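Non-structural protein 2 (Infectious bronchitis virus, PDB 7F52) is a non-structural protein of a gammacoronavirus, probably released from the viral replicase polyprotein, whose precise role is not established. Local coordinates at residues A[481-486]-A[510-515]; A[503-508]-A[553-558]; A[387-392]-A[443-448]; A[410-415]-A[436-441]; A[365-370]-A[422-427]. All coordinates share one frame; numbering follows the deposited sequence.

How the contacts relate
From the N-terminal side, contact 5 comes first: it closes the loop from 365-370 to 422-427 by pairing strands of the mixed sheet. Contact 3 opens within that loop, at 387-392, and closes beyond it, at 443-448, so the two cross. Contact 4, 410-415 with 436-441, lies wholly between the two ends of contact 3 and itself crosses contact 5. It joins the sheet to helix 432-439, touching both of these contacts. Farther on, contact 1 closes the loop from 481-486 to 510-515, and contact 2 opens inside it at 503-508 and closes at 553-558, tying together helices nearer the C terminus. These two pack together, Leu-511 against Ile-505.

Contact 1: A[481-486]-A[510-515]; sequences KAQMAI and GLFTKV
Phe-512 reaches from helix 511-519 to the flank of helix 478-491, where its ring meets Ala-482, Gln-483 and Ile-486. Starting at CB, the side chain leaves its helix with CG anti to the backbone N (chi1 -175°), which carries the ring across the gap between the helices. CD1 is the first ring atom to find a partner, Ile-486 CD1 at 4.1 Å, and that methyl lies at the ring edge, close to the ring plane. Farther out, CE1 sits 3.4 Å from Ala-482 CB and 4.1 Å from the aliphatic CG of Gln-483; both carbons approach obliquely. At the end of the ring, CZ still lies 4.0 Å from Ala-482 CB, so the one alanine methyl touches both CE1 and CZ. The axes of segments 481-486 and 511-515 approach to 9.8 Å, with 106° between their N-to-C directions, close to perpendicular. In this helix-helix packing Ala-482, Ala-485 and Ile-486 face helix 511-519, which begins just after Gly-510 at its N-cap. Val-515, one turn beyond Phe-512, supplies the second projection: its CG1 branch points to Ala-482 CB at 3.8 Å and has looser contacts with Ala-485 CB and with CG1 of Ile-486. The interface is apolar, with no hydrogen bond between the segments. Leu-453 touches both Ile-486 and Phe-512, while Phe-458 of helix 455-467 also packs on Ile-486, and Phe-552 lies against Val-515.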
# COMPACT_ATOMS: atom_id res chain seq x y z
N LYS A 481 42.57 34.12 6.81
CA LYS A 481 42.99 35.41 7.33
C LYS A 481 43.29 36.37 6.17
O LYS A 481 42.99 37.57 6.24
CB LYS A 481 44.22 35.26 8.21
CG LYS A 481 43.93 34.64 9.56
CD LYS A 481 45.07 33.71 9.94
CE LYS A 481 45.57 33.94 11.35
NZ LYS A 481 46.75 33.06 11.55
N ALA A 482 43.85 35.84 5.09
CA ALA A 482 44.22 36.67 3.94
C ALA A 482 42.95 37.25 3.30
O ALA A 482 42.89 38.45 2.97
CB ALA A 482 45.03 35.88 2.94
N GLN A 483 41.92 36.41 3.19
CA GLN A 483 40.64 36.82 2.59
C GLN A 483 39.91 37.83 3.47
O GLN A 483 39.30 38.79 2.99
CB GLN A 483 39.77 35.59 2.32
CG GLN A 483 40.43 34.68 1.30
CD GLN A 483 39.73 34.66 -0.04
OE1 GLN A 483 39.03 33.72 -0.37
NE2 GLN A 483 39.82 35.75 -0.76
N MET A 484 40.00 37.65 4.78
CA MET A 484 39.28 38.57 5.63
C MET A 484 40.03 39.89 5.66
O MET A 484 39.40 40.96 5.66
CB MET A 484 39.07 37.99 7.05
CG MET A 484 37.82 37.14 7.20
SD MET A 484 36.33 37.98 6.60
CE MET A 484 36.45 39.55 7.47
N ALA A 485 41.36 39.83 5.66
CA ALA A 485 42.18 41.05 5.52
C ALA A 485 41.77 41.85 4.28
O ALA A 485 41.54 43.06 4.37
CB ALA A 485 43.67 40.70 5.46
N ILE A 486 41.65 41.18 3.14
CA ILE A 486 41.21 41.87 1.92
C ILE A 486 39.80 42.48 2.06
O ILE A 486 39.58 43.63 1.65
CB ILE A 486 41.27 40.93 0.70
CG1 ILE A 486 42.72 40.56 0.39
CG2 ILE A 486 40.64 41.56 -0.52
CD1 ILE A 486 42.85 39.30 -0.42
N GLY A 510 50.61 37.46 -8.12
CA GLY A 510 51.27 37.14 -6.86
C GLY A 510 50.91 38.02 -5.68
O GLY A 510 51.64 38.05 -4.69
N LEU A 511 49.78 38.73 -5.78
CA LEU A 511 49.30 39.58 -4.69
C LEU A 511 48.78 38.77 -3.51
O LEU A 511 49.09 39.07 -2.36
CB LEU A 511 48.19 40.50 -5.15
CG LEU A 511 47.38 41.14 -4.02
CD1 LEU A 511 48.25 42.04 -3.14
CD2 LEU A 511 46.22 41.92 -4.57
N PHE A 512 47.97 37.76 -3.81
CA PHE A 512 47.36 36.96 -2.76
C PHE A 512 48.45 36.25 -1.96
O PHE A 512 48.44 36.25 -0.73
CB PHE A 512 46.35 35.96 -3.34
CG PHE A 512 45.59 35.19 -2.30
CD1 PHE A 512 44.91 35.85 -1.29
CD2 PHE A 512 45.56 33.80 -2.32
CE1 PHE A 512 44.22 35.16 -0.31
CE2 PHE A 512 44.87 33.09 -1.37
CZ PHE A 512 44.20 33.77 -0.35
N THR A 513 49.40 35.67 -2.69
CA THR A 513 50.56 35.02 -2.10
C THR A 513 51.29 35.99 -1.18
O THR A 513 51.80 35.62 -0.12
CB THR A 513 51.54 34.52 -3.17
OG1 THR A 513 50.81 33.79 -4.17
CG2 THR A 513 52.62 33.64 -2.56
N LYS A 514 51.33 37.26 -1.59
CA LYS A 514 51.87 38.29 -0.73
C LYS A 514 51.04 38.32 0.55
O LYS A 514 51.61 38.22 1.63
CB LYS A 514 51.88 39.65 -1.43
CG LYS A 514 53.02 39.82 -2.42
CD LYS A 514 54.29 40.37 -1.76
CE LYS A 514 55.49 40.15 -2.65
NZ LYS A 514 55.06 40.14 -4.08
N VAL A 515 49.72 38.45 0.43
CA VAL A 515 48.85 38.66 1.59
C VAL A 515 48.84 37.45 2.54
O VAL A 515 48.85 37.60 3.76
CB VAL A 515 47.42 39.02 1.16
CG1 VAL A 515 46.54 39.30 2.37
CG2 VAL A 515 47.45 40.24 0.26

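Contact 2: A[503-508]-A[553-558]; sequences QVIYKV and QLLLDA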
# COMPACT_ATOMS: atom_id res chain seq x y z
N GLN A 503 38.29 46.62 -10.21
CA GLN A 503 38.62 46.44 -11.61
C GLN A 503 40.08 46.02 -11.78
O GLN A 503 40.46 45.49 -12.82
CB GLN A 503 38.30 47.72 -12.39
CG GLN A 503 36.80 47.88 -12.62
CD GLN A 503 36.43 49.10 -13.44
OE1 GLN A 503 37.30 49.85 -13.88
NE2 GLN A 503 35.13 49.31 -13.63
N VAL A 504 40.89 46.22 -10.74
CA VAL A 504 42.19 45.57 -10.70
C VAL A 504 42.99 44.54 -9.87
O VAL A 504 44.03 44.03 -10.33
CB VAL A 504 43.29 46.55 -10.31
CG1 VAL A 504 44.66 45.95 -10.58
CG2 VAL A 504 43.13 47.84 -11.09
N ILE A 505 42.48 44.23 -8.68
CA ILE A 505 43.18 43.56 -7.56
C ILE A 505 43.28 42.09 -8.06
O ILE A 505 44.29 41.41 -7.81
CB ILE A 505 42.28 43.64 -6.28
CG1 ILE A 505 43.01 43.06 -5.06
CG2 ILE A 505 40.89 43.02 -6.48
CD1 ILE A 505 42.53 43.63 -3.75
N TYR A 506 42.29 41.59 -8.80
CA TYR A 506 42.29 40.20 -9.22
C TYR A 506 43.27 39.91 -10.36
O TYR A 506 43.42 38.76 -10.77
CB TYR A 506 40.86 39.76 -9.61
CG TYR A 506 39.82 40.15 -8.58
CD1 TYR A 506 39.82 39.57 -7.32
CD2 TYR A 506 38.85 41.10 -8.88
CE1 TYR A 506 38.88 39.94 -6.37
CE2 TYR A 506 37.90 41.47 -7.94
CZ TYR A 506 37.92 40.88 -6.68
OH TYR A 506 36.98 41.25 -5.73
N LYS A 507 43.94 40.95 -10.85
CA LYS A 507 44.91 40.79 -11.92
C LYS A 507 46.28 41.34 -11.51
O LYS A 507 47.14 41.58 -12.37
CB LYS A 507 44.52 41.66 -13.12
CG LYS A 507 43.52 41.00 -14.08
CD LYS A 507 42.51 42.01 -14.65
CE LYS A 507 43.04 43.43 -14.61
NZ LYS A 507 42.46 44.31 -15.67
N VAL A 508 46.49 41.54 -10.21
CA VAL A 508 47.82 41.84 -9.69
C VAL A 508 48.45 40.46 -9.41
O VAL A 508 48.08 39.78 -8.46
CB VAL A 508 47.75 42.63 -8.37
CG1 VAL A 508 49.14 42.83 -7.78
CG2 VAL A 508 47.05 43.97 -8.57
N GLN A 553 51.64 46.54 -1.18
CA GLN A 553 52.42 47.40 -2.09
C GLN A 553 52.01 47.08 -3.52
O GLN A 553 51.59 47.98 -4.25
CB GLN A 553 53.93 47.22 -1.91
CG GLN A 553 54.61 48.19 -0.91
CD GLN A 553 54.26 49.65 -1.16
OE1 GLN A 553 53.95 50.06 -2.28
NE2 GLN A 553 54.33 50.45 -0.10
N LEU A 554 52.09 45.80 -3.89
CA LEU A 554 51.70 45.34 -5.23
C LEU A 554 50.37 45.96 -5.66
O LEU A 554 50.21 46.39 -6.80
CB LEU A 554 51.58 43.81 -5.29
CG LEU A 554 52.80 42.93 -4.98
CD1 LEU A 554 52.81 41.69 -5.87
CD2 LEU A 554 54.10 43.71 -5.11
N LEU A 555 49.42 46.02 -4.73
CA LEU A 555 48.10 46.57 -5.03
C LEU A 555 48.12 48.10 -5.12
O LEU A 555 47.48 48.68 -5.99
CB LEU A 555 47.06 46.10 -4.00
CG LEU A 555 45.71 46.80 -4.16
CD1 LEU A 555 45.06 46.43 -5.49
CD2 LEU A 555 44.79 46.53 -3.00
N LEU A 556 48.84 48.75 -4.21
CA LEU A 556 48.98 50.20 -4.27
C LEU A 556 49.62 50.64 -5.60
O LEU A 556 49.26 51.68 -6.17
CB LEU A 556 49.78 50.73 -3.08
CG LEU A 556 48.98 50.81 -1.76
CD1 LEU A 556 49.72 51.55 -0.63
CD2 LEU A 556 47.61 51.45 -2.02
N ASP A 557 50.54 49.82 -6.11
CA ASP A 557 51.19 50.07 -7.39
C ASP A 557 50.19 50.12 -8.52
O ASP A 557 50.02 51.14 -9.19
CB ASP A 557 52.24 49.00 -7.70
CG ASP A 557 53.43 49.07 -6.79
OD1 ASP A 557 53.55 50.06 -6.04
OD2 ASP A 557 54.27 48.14 -6.84
N ALA A 558 49.52 48.99 -8.75
CA ALA A 558 48.54 48.87 -9.81
C ALA A 558 47.43 49.92 -9.68
O ALA A 558 46.78 50.26 -10.66
CB ALA A 558 47.96 47.48 -9.81
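Val-504, Ile-505 and Val-508 meet Leu-554, Leu-555 and Ala-558 through apolar side chains, and no hydrogen bond crosses between the segments. The packing of valine methyls forms one group. CG1 of Val-504 approaches Ala-558 CB to 3.7 Å, and CG2 of Val-508 reaches the same alanine methyl at 3.8 Å, so two valines share the one methyl, meeting it from the same side. The other branch of Val-508, CG1, is anti to the backbone N (chi1 175°) and turns to Leu-554, coming within 3.6 Å of its CB. Contacts between longer side chains form the second group. Ile-505 and Leu-555 cross obliquely: the isoleucine CD1 lies 3.8 Å from Leu-555 CD2, and the leucine CD1 rests 4.0 Å from Ile-505 CG1.

Backbone hydrogen bonds shape each segment but none joins the two. A type I beta turn from Ile-505 to Val-508, with Val-508 N bonded to Ile-505 O, follows the weakly bonded end of helix 497-505 and brings Val-508 round to the same partner as Val-504. On the other side, Asp-557 N bonds to Gln-553 O within helix 553-561.

This end of helix 497-505 and the first turns of helix 553-561 thus close together beside helix 511-519, whose Leu-511 packs on Ile-505 and whose Lys-514 touches Leu-554.

Contact 3: A[387-392]-A[443-448]; sequences AIYSSF and RVKVED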
# COMPACT_ATOMS: atom_id res chain seq x y z
N ALA A 387 29.55 26.27 9.86
CA ALA A 387 28.67 27.12 10.65
C ALA A 387 28.10 28.29 9.84
O ALA A 387 26.91 28.61 9.97
CB ALA A 387 29.40 27.64 11.87
N ILE A 388 28.93 28.94 9.02
CA ILE A 388 28.46 30.12 8.28
C ILE A 388 27.39 29.73 7.26
O ILE A 388 26.34 30.41 7.12
CB ILE A 388 29.61 30.84 7.57
CG1 ILE A 388 30.51 31.52 8.59
CG2 ILE A 388 29.07 31.89 6.60
CD1 ILE A 388 31.60 32.32 7.95
N TYR A 389 27.64 28.63 6.56
CA TYR A 389 26.69 28.12 5.58
C TYR A 389 25.36 27.71 6.25
O TYR A 389 24.28 27.87 5.67
CB TYR A 389 27.28 26.92 4.84
CG TYR A 389 28.32 27.21 3.77
CD1 TYR A 389 28.02 27.98 2.65
CD2 TYR A 389 29.60 26.65 3.86
CE1 TYR A 389 28.98 28.22 1.66
CE2 TYR A 389 30.56 26.88 2.88
CZ TYR A 389 30.25 27.67 1.78
OH TYR A 389 31.20 27.90 0.81
N SER A 390 25.44 27.15 7.46
CA SER A 390 24.29 26.56 8.10
C SER A 390 23.58 27.54 9.04
O SER A 390 22.63 27.16 9.72
CB SER A 390 24.69 25.31 8.88
OG SER A 390 25.54 24.48 8.13
N SER A 391 24.06 28.78 9.10
CA SER A 391 23.48 29.74 10.04
C SER A 391 23.57 29.29 11.52
O SER A 391 22.77 29.72 12.36
CB SER A 391 22.03 30.03 9.68
OG SER A 391 21.95 31.12 8.78
N PHE A 392 24.55 28.44 11.83
CA PHE A 392 24.94 28.18 13.20
C PHE A 392 25.81 29.31 13.79
O PHE A 392 26.68 29.88 13.11
CB PHE A 392 25.68 26.85 13.27
CG PHE A 392 25.79 26.31 14.65
CD1 PHE A 392 26.87 26.67 15.46
CD2 PHE A 392 24.80 25.47 15.16
CE1 PHE A 392 26.97 26.19 16.76
CE2 PHE A 392 24.89 24.98 16.45
CZ PHE A 392 25.98 25.34 17.26
N ARG A 443 23.10 23.50 1.45
CA ARG A 443 23.62 24.77 1.92
C ARG A 443 25.13 24.77 2.15
O ARG A 443 25.79 25.81 1.97
CB ARG A 443 22.91 25.18 3.21
CG ARG A 443 21.44 25.49 3.04
CD ARG A 443 20.88 26.18 4.26
NE ARG A 443 21.10 25.41 5.49
CZ ARG A 443 20.73 25.83 6.69
NH1 ARG A 443 20.13 27.01 6.81
NH2 ARG A 443 20.96 25.09 7.76
N VAL A 444 25.68 23.62 2.53
CA VAL A 444 27.10 23.55 2.85
C VAL A 444 27.91 23.13 1.62
O VAL A 444 27.92 21.95 1.25
CB VAL A 444 27.39 22.58 4.03
CG1 VAL A 444 28.87 22.59 4.36
CG2 VAL A 444 26.59 23.00 5.24
N LYS A 445 28.59 24.10 1.01
CA LYS A 445 29.38 23.86 -0.20
C LYS A 445 30.84 23.53 0.12
O LYS A 445 31.44 24.11 1.03
CB LYS A 445 29.31 25.08 -1.13
CG LYS A 445 27.89 25.46 -1.53
CD LYS A 445 27.24 24.30 -2.27
CE LYS A 445 25.83 24.59 -2.76
NZ LYS A 445 25.24 23.41 -3.48
N VAL A 446 31.41 22.60 -0.64
CA VAL A 446 32.79 22.19 -0.43
C VAL A 446 33.77 23.01 -1.26
O VAL A 446 34.98 22.98 -1.01
CB VAL A 446 32.97 20.70 -0.76
CG1 VAL A 446 34.27 20.16 -0.19
CG2 VAL A 446 31.80 19.92 -0.17
N GLU A 447 33.26 23.76 -2.23
CA GLU A 447 34.11 24.51 -3.17
C GLU A 447 35.15 25.42 -2.50
O GLU A 447 34.81 26.26 -1.67
CB GLU A 447 33.24 25.34 -4.12
CG GLU A 447 32.22 26.25 -3.46
CD GLU A 447 31.69 27.31 -4.42
OE1 GLU A 447 32.13 27.33 -5.59
OE2 GLU A 447 30.84 28.12 -4.01
N ASP A 448 36.41 25.26 -2.90
CA ASP A 448 37.51 26.10 -2.40
C ASP A 448 37.21 27.59 -2.64
O ASP A 448 37.02 28.03 -3.77
CB ASP A 448 38.83 25.71 -3.07
CG ASP A 448 40.05 26.33 -2.38
OD1 ASP A 448 39.97 27.49 -1.91
OD2 ASP A 448 41.10 25.65 -2.31
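Tyr-389 lays its ring along the backbone of 443-445, with the peptide nitrogen of Lys-445 over the centre of one face, 3.8 Å above the ring plane. At its near end the ring adjoins the carbonyl of Arg-443, whose O approaches CD1 obliquely at 3.2 Å; at the far end CE2 lies 3.4 Å from Lys-445 O. The hydroxyl end is alongside the root of the lysine, with OH 3.9 Å from Lys-445 CB, and the two side chains cross at about a right angle. The tyrosine CG stands anti to its carbonyl carbon (chi1 -76°), and this directs the ring along the loop. Phe-460 of helix 455-467 also meets the ring.

Val-444 packs against the start of this side chain, on the same side as Lys-445 N: its CG2 is 4.0 Å from Tyr-389 CB and 3.4 Å from Ser-390 OG, a hydroxyl whose hydrogen bond goes to Ala-386 O in the same helix. Arg-443 folds back over the end of helix 377-390. One face of its guanidinium covers Tyr-389 O and Ser-390 CA, the latter 3.7 Å above the plane, while NH2 is 3.3 Å from Ser-390 O. Here the helix finishes in a Schellman motif, with Ser-391 at positive phi (59°).

Much of the tyrosine ring lies against peptide atoms of the loop, and no clear hydrogen bond joins the two segments. The cationic guanidinium, placed near carbonyl oxygens at the C-terminal end of the helix, would probably interact favourably with their partial negative charge.

Contact 4: A[410-415]-A[436-441]; sequences LGHKFV and LRLFQS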
# COMPACT_ATOMS: atom_id res chain seq x y z
N LEU A 410 26.06 20.14 14.06
CA LEU A 410 25.49 19.77 12.76
C LEU A 410 25.46 18.28 12.49
O LEU A 410 25.75 17.84 11.37
CB LEU A 410 26.26 20.47 11.63
CG LEU A 410 26.26 22.00 11.66
CD1 LEU A 410 27.05 22.63 10.47
CD2 LEU A 410 24.81 22.49 11.71
N GLY A 411 25.16 17.49 13.50
CA GLY A 411 24.89 16.08 13.30
C GLY A 411 26.07 15.21 13.62
O GLY A 411 26.08 13.99 13.42
N HIS A 412 27.10 15.84 14.17
CA HIS A 412 28.29 15.09 14.48
C HIS A 412 28.65 15.30 15.91
O HIS A 412 28.36 16.35 16.49
CB HIS A 412 29.43 15.49 13.54
CG HIS A 412 29.17 15.16 12.10
ND1 HIS A 412 28.35 15.92 11.29
CD2 HIS A 412 29.61 14.13 11.32
CE1 HIS A 412 28.30 15.39 10.09
NE2 HIS A 412 29.05 14.30 10.08
N LYS A 413 29.25 14.28 16.51
CA LYS A 413 29.86 14.45 17.81
C LYS A 413 31.38 14.44 17.63
O LYS A 413 31.92 13.48 17.05
CB LYS A 413 29.42 13.37 18.80
CG LYS A 413 29.65 13.82 20.22
CD LYS A 413 30.10 12.67 21.10
CE LYS A 413 29.22 12.51 22.31
NZ LYS A 413 29.35 11.10 22.82
N PHE A 414 32.06 15.49 18.09
CA PHE A 414 33.53 15.55 18.02
C PHE A 414 34.17 15.17 19.36
O PHE A 414 33.86 15.75 20.41
CB PHE A 414 34.01 16.93 17.58
CG PHE A 414 33.63 17.25 16.17
CD1 PHE A 414 34.34 16.70 15.11
CD2 PHE A 414 32.53 18.05 15.90
CE1 PHE A 414 33.96 16.96 13.79
CE2 PHE A 414 32.14 18.31 14.59
CZ PHE A 414 32.86 17.76 13.53
N VAL A 415 35.03 14.16 19.32
CA VAL A 415 35.75 13.70 20.50
C VAL A 415 37.26 13.60 20.28
O VAL A 415 37.73 13.23 19.19
CB VAL A 415 35.41 12.21 20.83
CG1 VAL A 415 33.96 12.07 21.22
CG2 VAL A 415 35.73 11.29 19.66
N LEU A 436 34.65 20.14 5.37
CA LEU A 436 33.39 20.53 4.73
C LEU A 436 32.65 19.32 4.20
O LEU A 436 31.43 19.29 4.18
CB LEU A 436 33.64 21.53 3.61
CG LEU A 436 33.84 22.98 4.08
CD1 LEU A 436 34.22 23.90 2.95
CD2 LEU A 436 32.59 23.50 4.81
N ARG A 437 33.39 18.30 3.78
CA ARG A 437 32.81 17.09 3.23
C ARG A 437 31.88 16.41 4.24
O ARG A 437 30.87 15.81 3.87
CB ARG A 437 33.91 16.12 2.78
CG ARG A 437 34.18 16.16 1.29
CD ARG A 437 35.59 15.70 0.93
NE ARG A 437 36.17 16.53 -0.13
CZ ARG A 437 37.36 16.32 -0.70
NH1 ARG A 437 38.12 15.30 -0.31
NH2 ARG A 437 37.80 17.14 -1.65
N LEU A 438 32.24 16.52 5.52
CA LEU A 438 31.43 15.97 6.61
C LEU A 438 30.01 16.47 6.58
O LEU A 438 29.09 15.72 6.84
CB LEU A 438 32.05 16.31 7.97
CG LEU A 438 33.29 15.46 8.18
CD1 LEU A 438 33.89 15.63 9.54
CD2 LEU A 438 32.87 14.04 7.96
N PHE A 439 29.84 17.74 6.23
CA PHE A 439 28.56 18.40 6.31
C PHE A 439 27.98 18.76 4.95
O PHE A 439 26.93 19.40 4.90
CB PHE A 439 28.70 19.68 7.12
CG PHE A 439 29.54 19.53 8.34
CD1 PHE A 439 29.00 19.02 9.52
CD2 PHE A 439 30.87 19.93 8.32
CE1 PHE A 439 29.79 18.89 10.66
CE2 PHE A 439 31.67 19.81 9.45
CZ PHE A 439 31.13 19.29 10.63
N GLN A 440 28.68 18.41 3.87
CA GLN A 440 28.26 18.75 2.51
C GLN A 440 26.75 18.54 2.33
O GLN A 440 26.24 17.45 2.58
CB GLN A 440 29.03 17.92 1.48
CG GLN A 440 28.50 18.03 0.04
CD GLN A 440 29.22 17.10 -0.93
OE1 GLN A 440 29.74 16.05 -0.54
NE2 GLN A 440 29.25 17.48 -2.20
N SER A 441 26.05 19.60 1.94
CA SER A 441 24.60 19.56 1.81
C SER A 441 24.16 20.60 0.79
O SER A 441 24.99 21.17 0.10
CB SER A 441 23.93 19.81 3.16
OG SER A 441 24.02 21.17 3.55
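Leu-410 and Phe-439 lie 7.3 Å apart at their CA atoms where the tip of a beta-hairpin faces the last turn of helix 432-439, and strand 412-415 runs on with His-412 opposite Leu-438. The hairpin joins strands 407-409 and 412-415; its two-residue turn, Leu-410 and Gly-411, has the backbone angles of type I', both phi values being positive. Helix 432-439 packs on the mixed sheet, in which strand 412-415 runs parallel to strand 357-371.

Phe-439 is the central side chain. Its CD1 comes to 3.7 Å from Leu-410 CB, and its CZ meets the CZ of Phe-414 at 3.7 Å, each ring presenting its edge to the other from the opposite direction. With CG anti to the carbonyl carbon (chi1 -64°), the imidazole of His-412 stands across the phenyl group, planes at 78° and centroids 4.9 Å apart, an oblique pairing in which ND1 is the histidine atom nearest to CE1. Leu-438 adds its backbone carbonyl, whose O lies 3.4 Å from His-412 CE1, and its CD1 lies at the edge of the Phe-414 ring. Leu-383 and Ala-386 of helix 377-390 also touch Phe-439, extending the apolar cluster.

Both imidazole nitrogens have polar partners, neither ideally placed. NE2 has a weak hydrogen bond with Arg-367 NH1, and ND1 donates to Leu-410 O at 3.2 Å, approaching from above the carbonyl plane, 54° out of it.

Contact 5: A[365-370]-A[422-427]; sequences CERVVC and VSFTLA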
# COMPACT_ATOMS: atom_id res chain seq x y z
N CYS A 365 20.25 9.62 14.90
CA CYS A 365 21.61 9.10 14.78
C CYS A 365 22.61 10.23 14.81
O CYS A 365 22.32 11.37 14.44
CB CYS A 365 21.78 8.30 13.48
SG CYS A 365 21.04 6.65 13.54
N GLU A 366 23.81 9.93 15.26
CA GLU A 366 24.87 10.91 15.11
C GLU A 366 26.13 10.21 14.60
O GLU A 366 26.27 8.98 14.68
CB GLU A 366 25.13 11.65 16.43
CG GLU A 366 26.06 10.91 17.34
CD GLU A 366 26.14 11.51 18.73
OE1 GLU A 366 25.70 12.68 18.91
OE2 GLU A 366 26.64 10.79 19.64
N ARG A 367 27.05 11.02 14.10
CA ARG A 367 28.26 10.53 13.47
C ARG A 367 29.47 11.01 14.30
O ARG A 367 29.71 12.22 14.42
CB ARG A 367 28.30 11.06 12.05
CG ARG A 367 28.99 10.23 11.02
CD ARG A 367 29.17 11.14 9.84
NE ARG A 367 29.39 10.46 8.58
CZ ARG A 367 29.41 11.08 7.40
NH1 ARG A 367 29.21 12.39 7.34
NH2 ARG A 367 29.59 10.38 6.29
N VAL A 368 30.21 10.08 14.88
CA VAL A 368 31.25 10.46 15.80
C VAL A 368 32.62 10.54 15.13
O VAL A 368 33.12 9.56 14.58
CB VAL A 368 31.34 9.51 17.00
CG1 VAL A 368 32.41 10.00 17.97
CG2 VAL A 368 29.99 9.37 17.70
N VAL A 369 33.20 11.73 15.20
CA VAL A 369 34.49 12.04 14.59
C VAL A 369 35.59 12.31 15.63
O VAL A 369 35.44 13.16 16.52
CB VAL A 369 34.38 13.27 13.70
CG1 VAL A 369 35.67 13.46 12.91
CG2 VAL A 369 33.18 13.11 12.77
N CYS A 370 36.69 11.57 15.52
CA CYS A 370 37.80 11.76 16.43
C CYS A 370 38.82 12.81 15.93
O CYS A 370 39.41 12.63 14.87
CB CYS A 370 38.51 10.43 16.67
SG CYS A 370 39.99 10.62 17.67
N VAL A 422 34.22 3.67 17.57
CA VAL A 422 33.54 4.56 16.59
C VAL A 422 34.80 4.94 15.82
O VAL A 422 35.81 5.24 16.46
CB VAL A 422 32.68 5.60 17.32
CG1 VAL A 422 33.49 6.29 18.40
CG2 VAL A 422 32.11 6.61 16.35
N SER A 423 34.70 4.95 14.49
CA SER A 423 35.84 5.32 13.60
C SER A 423 36.46 6.21 12.53
O SER A 423 37.54 5.83 12.04
CB SER A 423 36.43 4.26 12.70
OG SER A 423 36.87 3.14 13.44
N PHE A 424 35.76 7.32 12.26
CA PHE A 424 35.91 8.47 11.31
C PHE A 424 36.79 9.53 11.95
O PHE A 424 36.30 10.28 12.78
CB PHE A 424 34.53 9.10 11.17
CG PHE A 424 34.23 9.61 9.78
CD1 PHE A 424 35.14 10.41 9.12
CD2 PHE A 424 33.06 9.27 9.13
CE1 PHE A 424 34.87 10.87 7.84
CE2 PHE A 424 32.79 9.72 7.85
CZ PHE A 424 33.70 10.52 7.21
N THR A 425 38.05 9.61 11.55
CA THR A 425 38.92 10.58 12.23
C THR A 425 39.41 11.67 11.28
O THR A 425 39.69 11.37 10.13
CB THR A 425 40.09 9.84 12.89
OG1 THR A 425 41.26 10.64 12.83
CG2 THR A 425 40.37 8.51 12.25
N LEU A 426 39.60 12.87 11.83
CA LEU A 426 40.20 14.01 11.14
C LEU A 426 41.58 13.86 11.77
O LEU A 426 41.72 13.17 12.79
CB LEU A 426 39.32 15.25 11.18
CG LEU A 426 38.13 15.43 10.24
CD1 LEU A 426 37.55 16.83 10.41
CD2 LEU A 426 38.50 15.20 8.81
N ALA A 427 42.59 14.50 11.19
CA ALA A 427 43.95 14.40 11.74
C ALA A 427 44.64 15.65 11.19
O ALA A 427 44.00 16.50 10.56
CB ALA A 427 44.84 13.19 11.57
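Cys-370 and Thr-425 face each other in a parallel beta bridge, their CA atoms 4.5 Å apart, while strands 365-370 and 424-426 splay by 41° between their N-to-C directions. This short parallel pairing adds strand 424-426 to the long strand 357-371 of the mixed sheet. Cys-370 uses both of its peptide polar atoms: N donates to Phe-424 O at 3.1 Å, and O accepts from Leu-426 N, also at 3.1 Å. One residue thus binds the residues before and after its bridge partner, as expected of a parallel pair. Phe-424 O has a further neighbour in Val-369 CA, through a CA-H...O contact.

Side chains divide between the two faces of the sheet. Val-369 and Phe-424 share one, where Val-369 CG1, anti to the backbone N (chi1 -172°), lies beside its own carbonyl carbon and comes 4.1 Å from Leu-426 CG. Arg-367 stretches out to the phenyl ring of Phe-424, whose CE2 lies over one face of the guanidinium, 3.6 Å from NE; the two planes are 73° apart, far from a flat stack. The cationic end has stronger polar company outside the pair, with NH2 in a salt bridge to Asp-313. Leu-438 of helix 432-439 packs on Arg-367, Phe-424 and Leu-426, covering this side of the strands.

Cys-370 and Thr-425 point to the other face, with their CB atoms 4.1 Å apart, and the threonine OG1 donates a hydrogen bond to Leu-426 O at 2.6 Å, lying above that carbonyl's plane.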